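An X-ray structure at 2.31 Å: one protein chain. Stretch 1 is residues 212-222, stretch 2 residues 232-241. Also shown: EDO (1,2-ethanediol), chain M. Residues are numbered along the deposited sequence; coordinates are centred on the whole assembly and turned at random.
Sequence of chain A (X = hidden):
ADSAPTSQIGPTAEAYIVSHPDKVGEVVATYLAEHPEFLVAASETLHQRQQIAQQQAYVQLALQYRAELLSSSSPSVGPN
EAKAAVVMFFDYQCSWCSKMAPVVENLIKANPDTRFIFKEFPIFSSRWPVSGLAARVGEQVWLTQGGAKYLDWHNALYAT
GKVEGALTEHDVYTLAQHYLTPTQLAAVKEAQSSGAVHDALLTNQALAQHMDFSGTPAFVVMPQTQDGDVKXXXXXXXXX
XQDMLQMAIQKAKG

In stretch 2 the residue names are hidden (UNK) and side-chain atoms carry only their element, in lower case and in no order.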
# COMPACT_ATOMS: atom_id res chain seq x y z
N ASP A 212 -19.98 11.31 8.34
CA ASP A 212 -19.17 10.15 7.97
C ASP A 212 -17.73 10.57 7.65
O ASP A 212 -17.13 10.09 6.68
CB ASP A 212 -19.82 9.38 6.81
CG ASP A 212 -19.33 7.94 6.71
OD1 ASP A 212 -18.66 7.46 7.65
OD2 ASP A 212 -19.58 7.29 5.68
N PHE A 213 -17.17 11.45 8.47
CA PHE A 213 -15.76 11.85 8.45
C PHE A 213 -14.99 11.35 9.67
O PHE A 213 -13.91 11.87 9.95
CB PHE A 213 -15.62 13.38 8.42
CG PHE A 213 -16.15 14.05 7.18
CD1 PHE A 213 -16.22 13.38 5.97
CD2 PHE A 213 -16.54 15.39 7.22
CE1 PHE A 213 -16.68 14.01 4.84
CE2 PHE A 213 -17.01 16.02 6.10
CZ PHE A 213 -17.09 15.33 4.91
N SER A 214 -15.54 10.43 10.44
CA SER A 214 -14.87 10.04 11.69
C SER A 214 -13.48 9.49 11.39
O SER A 214 -13.32 8.54 10.62
CB SER A 214 -15.70 9.01 12.45
OG SER A 214 -15.26 8.95 13.79
N GLY A 215 -12.46 10.10 12.01
CA GLY A 215 -11.11 9.65 11.76
C GLY A 215 -10.52 10.06 10.43
O GLY A 215 -9.39 9.66 10.15
N THR A 216 -11.22 10.84 9.62
CA THR A 216 -10.79 11.15 8.26
C THR A 216 -10.91 12.65 7.98
O THR A 216 -12.03 13.15 7.78
CB THR A 216 -11.57 10.33 7.22
OG1 THR A 216 -12.94 10.73 7.22
CG2 THR A 216 -11.48 8.79 7.49
N PRO A 217 -9.80 13.38 7.93
CA PRO A 217 -9.87 14.81 7.56
C PRO A 217 -10.49 15.01 6.18
O PRO A 217 -10.36 14.17 5.29
CB PRO A 217 -8.40 15.25 7.59
CG PRO A 217 -7.74 14.26 8.53
CD PRO A 217 -8.42 12.95 8.19
N ALA A 218 -11.16 16.16 6.02
CA ALA A 218 -11.93 16.42 4.80
C ALA A 218 -12.25 17.90 4.69
O ALA A 218 -12.23 18.64 5.69
CB ALA A 218 -13.24 15.62 4.74
N PHE A 219 -12.55 18.32 3.46
CA PHE A 219 -13.06 19.64 3.12
C PHE A 219 -14.49 19.49 2.62
O PHE A 219 -14.78 18.58 1.84
CB PHE A 219 -12.25 20.31 2.00
CG PHE A 219 -10.83 20.59 2.35
CD1 PHE A 219 -9.84 19.64 2.09
CD2 PHE A 219 -10.46 21.79 2.92
CE1 PHE A 219 -8.53 19.88 2.40
CE2 PHE A 219 -9.13 22.04 3.24
CZ PHE A 219 -8.16 21.09 2.99
N VAL A 220 -15.36 20.41 3.04
CA VAL A 220 -16.66 20.62 2.42
C VAL A 220 -16.70 22.03 1.85
O VAL A 220 -16.53 23.02 2.59
CB VAL A 220 -17.84 20.42 3.39
CG1 VAL A 220 -19.15 20.39 2.58
CG2 VAL A 220 -17.65 19.17 4.22
N VAL A 221 -16.96 22.13 0.56
CA VAL A 221 -17.05 23.39 -0.15
C VAL A 221 -18.47 23.52 -0.69
O VAL A 221 -18.95 22.65 -1.42
CB VAL A 221 -16.02 23.47 -1.29
CG1 VAL A 221 -15.94 24.88 -1.85
CG2 VAL A 221 -14.64 22.97 -0.76
N MET A 222 -19.15 24.61 -0.32
CA MET A 222 -20.58 24.73 -0.58
C MET A 222 -20.98 26.19 -0.51
O MET A 222 -20.35 26.99 0.20
CB MET A 222 -21.37 23.90 0.44
CG MET A 222 -21.24 24.43 1.85
SD MET A 222 -21.92 23.33 3.11
CE MET A 222 -23.48 22.83 2.37
N UNK A 232 -23.29 22.52 -6.77
CA UNK A 232 -22.39 23.55 -6.25
C UNK A 232 -21.64 23.12 -4.99
O UNK A 232 -20.99 23.97 -4.36
n UNK A 232 -25.75 29.20 -4.94
c UNK A 232 -23.78 25.49 -7.21
n UNK A 232 -24.76 27.57 -6.26
n UNK A 232 -23.72 29.63 -5.92
c UNK A 232 -24.74 28.80 -5.71
c UNK A 232 -23.16 24.84 -5.97
c UNK A 232 -23.71 27.01 -7.12
N UNK A 233 -21.69 21.85 -4.61
CA UNK A 233 -21.08 21.35 -3.38
C UNK A 233 -19.99 20.35 -3.74
O UNK A 233 -20.17 19.51 -4.61
c UNK A 233 -23.31 21.59 -2.22
c UNK A 233 -22.12 20.67 -2.48
c UNK A 233 -21.48 20.16 -1.18
N UNK A 234 -18.87 20.40 -3.03
CA UNK A 234 -17.83 19.42 -3.29
C UNK A 234 -17.27 18.96 -1.96
O UNK A 234 -16.98 19.78 -1.09
o UNK A 234 -17.29 20.73 -5.26
c UNK A 234 -15.93 18.87 -4.79
c UNK A 234 -16.72 20.01 -4.17
N UNK A 235 -17.10 17.64 -1.79
CA UNK A 235 -16.51 17.07 -0.59
C UNK A 235 -15.17 16.48 -0.99
O UNK A 235 -15.10 15.66 -1.91
c UNK A 235 -16.74 15.30 1.18
c UNK A 235 -18.72 16.70 0.56
c UNK A 235 -17.43 16.03 0.06
N UNK A 236 -14.10 16.90 -0.32
CA UNK A 236 -12.75 16.57 -0.78
C UNK A 236 -11.90 16.00 0.34
O UNK A 236 -11.90 16.54 1.46
c UNK A 236 -10.72 17.43 -2.03
c UNK A 236 -13.05 18.53 -2.33
c UNK A 236 -12.44 19.63 -3.15
c UNK A 236 -12.08 17.82 -1.38
N UNK A 237 -11.11 14.95 0.07
CA UNK A 237 -10.19 14.43 1.09
C UNK A 237 -9.26 15.51 1.63
O UNK A 237 -8.88 16.45 0.93
c UNK A 237 -10.98 14.24 -1.21
c UNK A 237 -10.34 12.94 -0.80
c UNK A 237 -9.41 13.35 0.33
N UNK A 238 -8.86 15.35 2.90
CA UNK A 238 -7.89 16.26 3.48
C UNK A 238 -6.63 16.39 2.65
O UNK A 238 -6.04 17.47 2.58
N UNK A 239 -6.21 15.31 1.98
CA UNK A 239 -5.11 15.36 1.03
C UNK A 239 -5.65 15.73 -0.35
O UNK A 239 -6.36 14.94 -0.99
c UNK A 239 -4.36 14.02 0.98
o UNK A 239 -3.46 14.02 -0.09
N UNK A 240 -5.29 16.92 -0.83
CA UNK A 240 -5.76 17.41 -2.11
C UNK A 240 -4.75 18.44 -2.62
O UNK A 240 -3.64 18.56 -2.10
o UNK A 240 -7.64 18.38 -3.27
c UNK A 240 -7.18 17.97 -1.99
c UNK A 240 -7.24 19.16 -1.02
N UNK A 241 -5.13 19.17 -3.67
CA UNK A 241 -4.27 20.19 -4.27
C UNK A 241 -4.96 21.54 -4.18
O UNK A 241 -6.17 21.63 -3.96
c UNK A 241 -3.36 18.46 -5.90
c UNK A 241 -3.98 19.87 -5.74
o UNK A 241 -5.20 19.94 -6.49
C1 EDO M . -21.20 8.82 3.11
O1 EDO M . -21.48 7.81 4.08
C2 EDO M . -20.53 8.16 1.91
O2 EDO M . -21.16 6.89 1.62

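Position 232 has seven side-chain atoms: three carbons, a nitrogen, then a carbon carrying two more nitrogens. That is a guanidinium group on a long arm, and it stays clear of stretch 1. The residue is Arg 232.

Position 233 has three side-chain carbons, forked at the first. One branch lies 4.0 Å from Met 222 CB, the other 4.4 Å from Val 220 CG1. This is Val 233. Its CA is 3.2 Å from Val 221 O, a CA-H...O contact.

Position 234 carries an oxygen and a carbon on its first side-chain carbon. It is Thr 234. Its backbone pairs with Val 221 both ways: Thr 234 N to Val 221 O is 2.8 Å, and Val 221 N to Thr 234 O is 2.9 Å.

Position 235 again has three carbons forked at the first. One arm meets the edge of the Phe 213 ring, 3.7 Å from CZ; the other is 4.2 Å from Val 220 CG1. This is Val 235.

Position 236 has four carbons, forked at the first, one arm two carbons long. Its CB is 4.2 Å from Phe 219 CB. The shape is that of Ile 236. Ile 236 N to Phe 219 O and Phe 219 N to Ile 236 O are both hydrogen bonds of 2.8 Å.

Position 237 has three carbons closing a ring onto the backbone N, so it is Pro 237. Its CB points away from stretch 1, and its nitrogen has no proton to donate.

Position 238 has no side-chain atoms. An ideal CB would lie 2.9 Å from Pro 217 CB, a clash. It is Gly 238, and its N donates to Pro 217 O at 3.1 Å.

Position 239 has one carbon and one oxygen, and makes no contact with stretch 1. It is Ser 239.

Position 240 has a carbon carrying one oxygen and one carbon. The methyl is 3.7 Å from Phe 219 CE1. It is Thr 240.

Position 241 has the same atoms but does not reach stretch 1. It is Thr 241, whose side chain caps the helix that follows.

The contact is an antiparallel strand pair. Four backbone hydrogen bonds join Phe 219 with Ile 236 and Val 221 with Thr 234; these four side chains share one face. Val 220 and Val 235 pack on the other. Beyond the strand, the Phe 219 ring reaches along to Gly 238 and Thr 240.

Stretch 2 (232-241) RVTVIPGSTT
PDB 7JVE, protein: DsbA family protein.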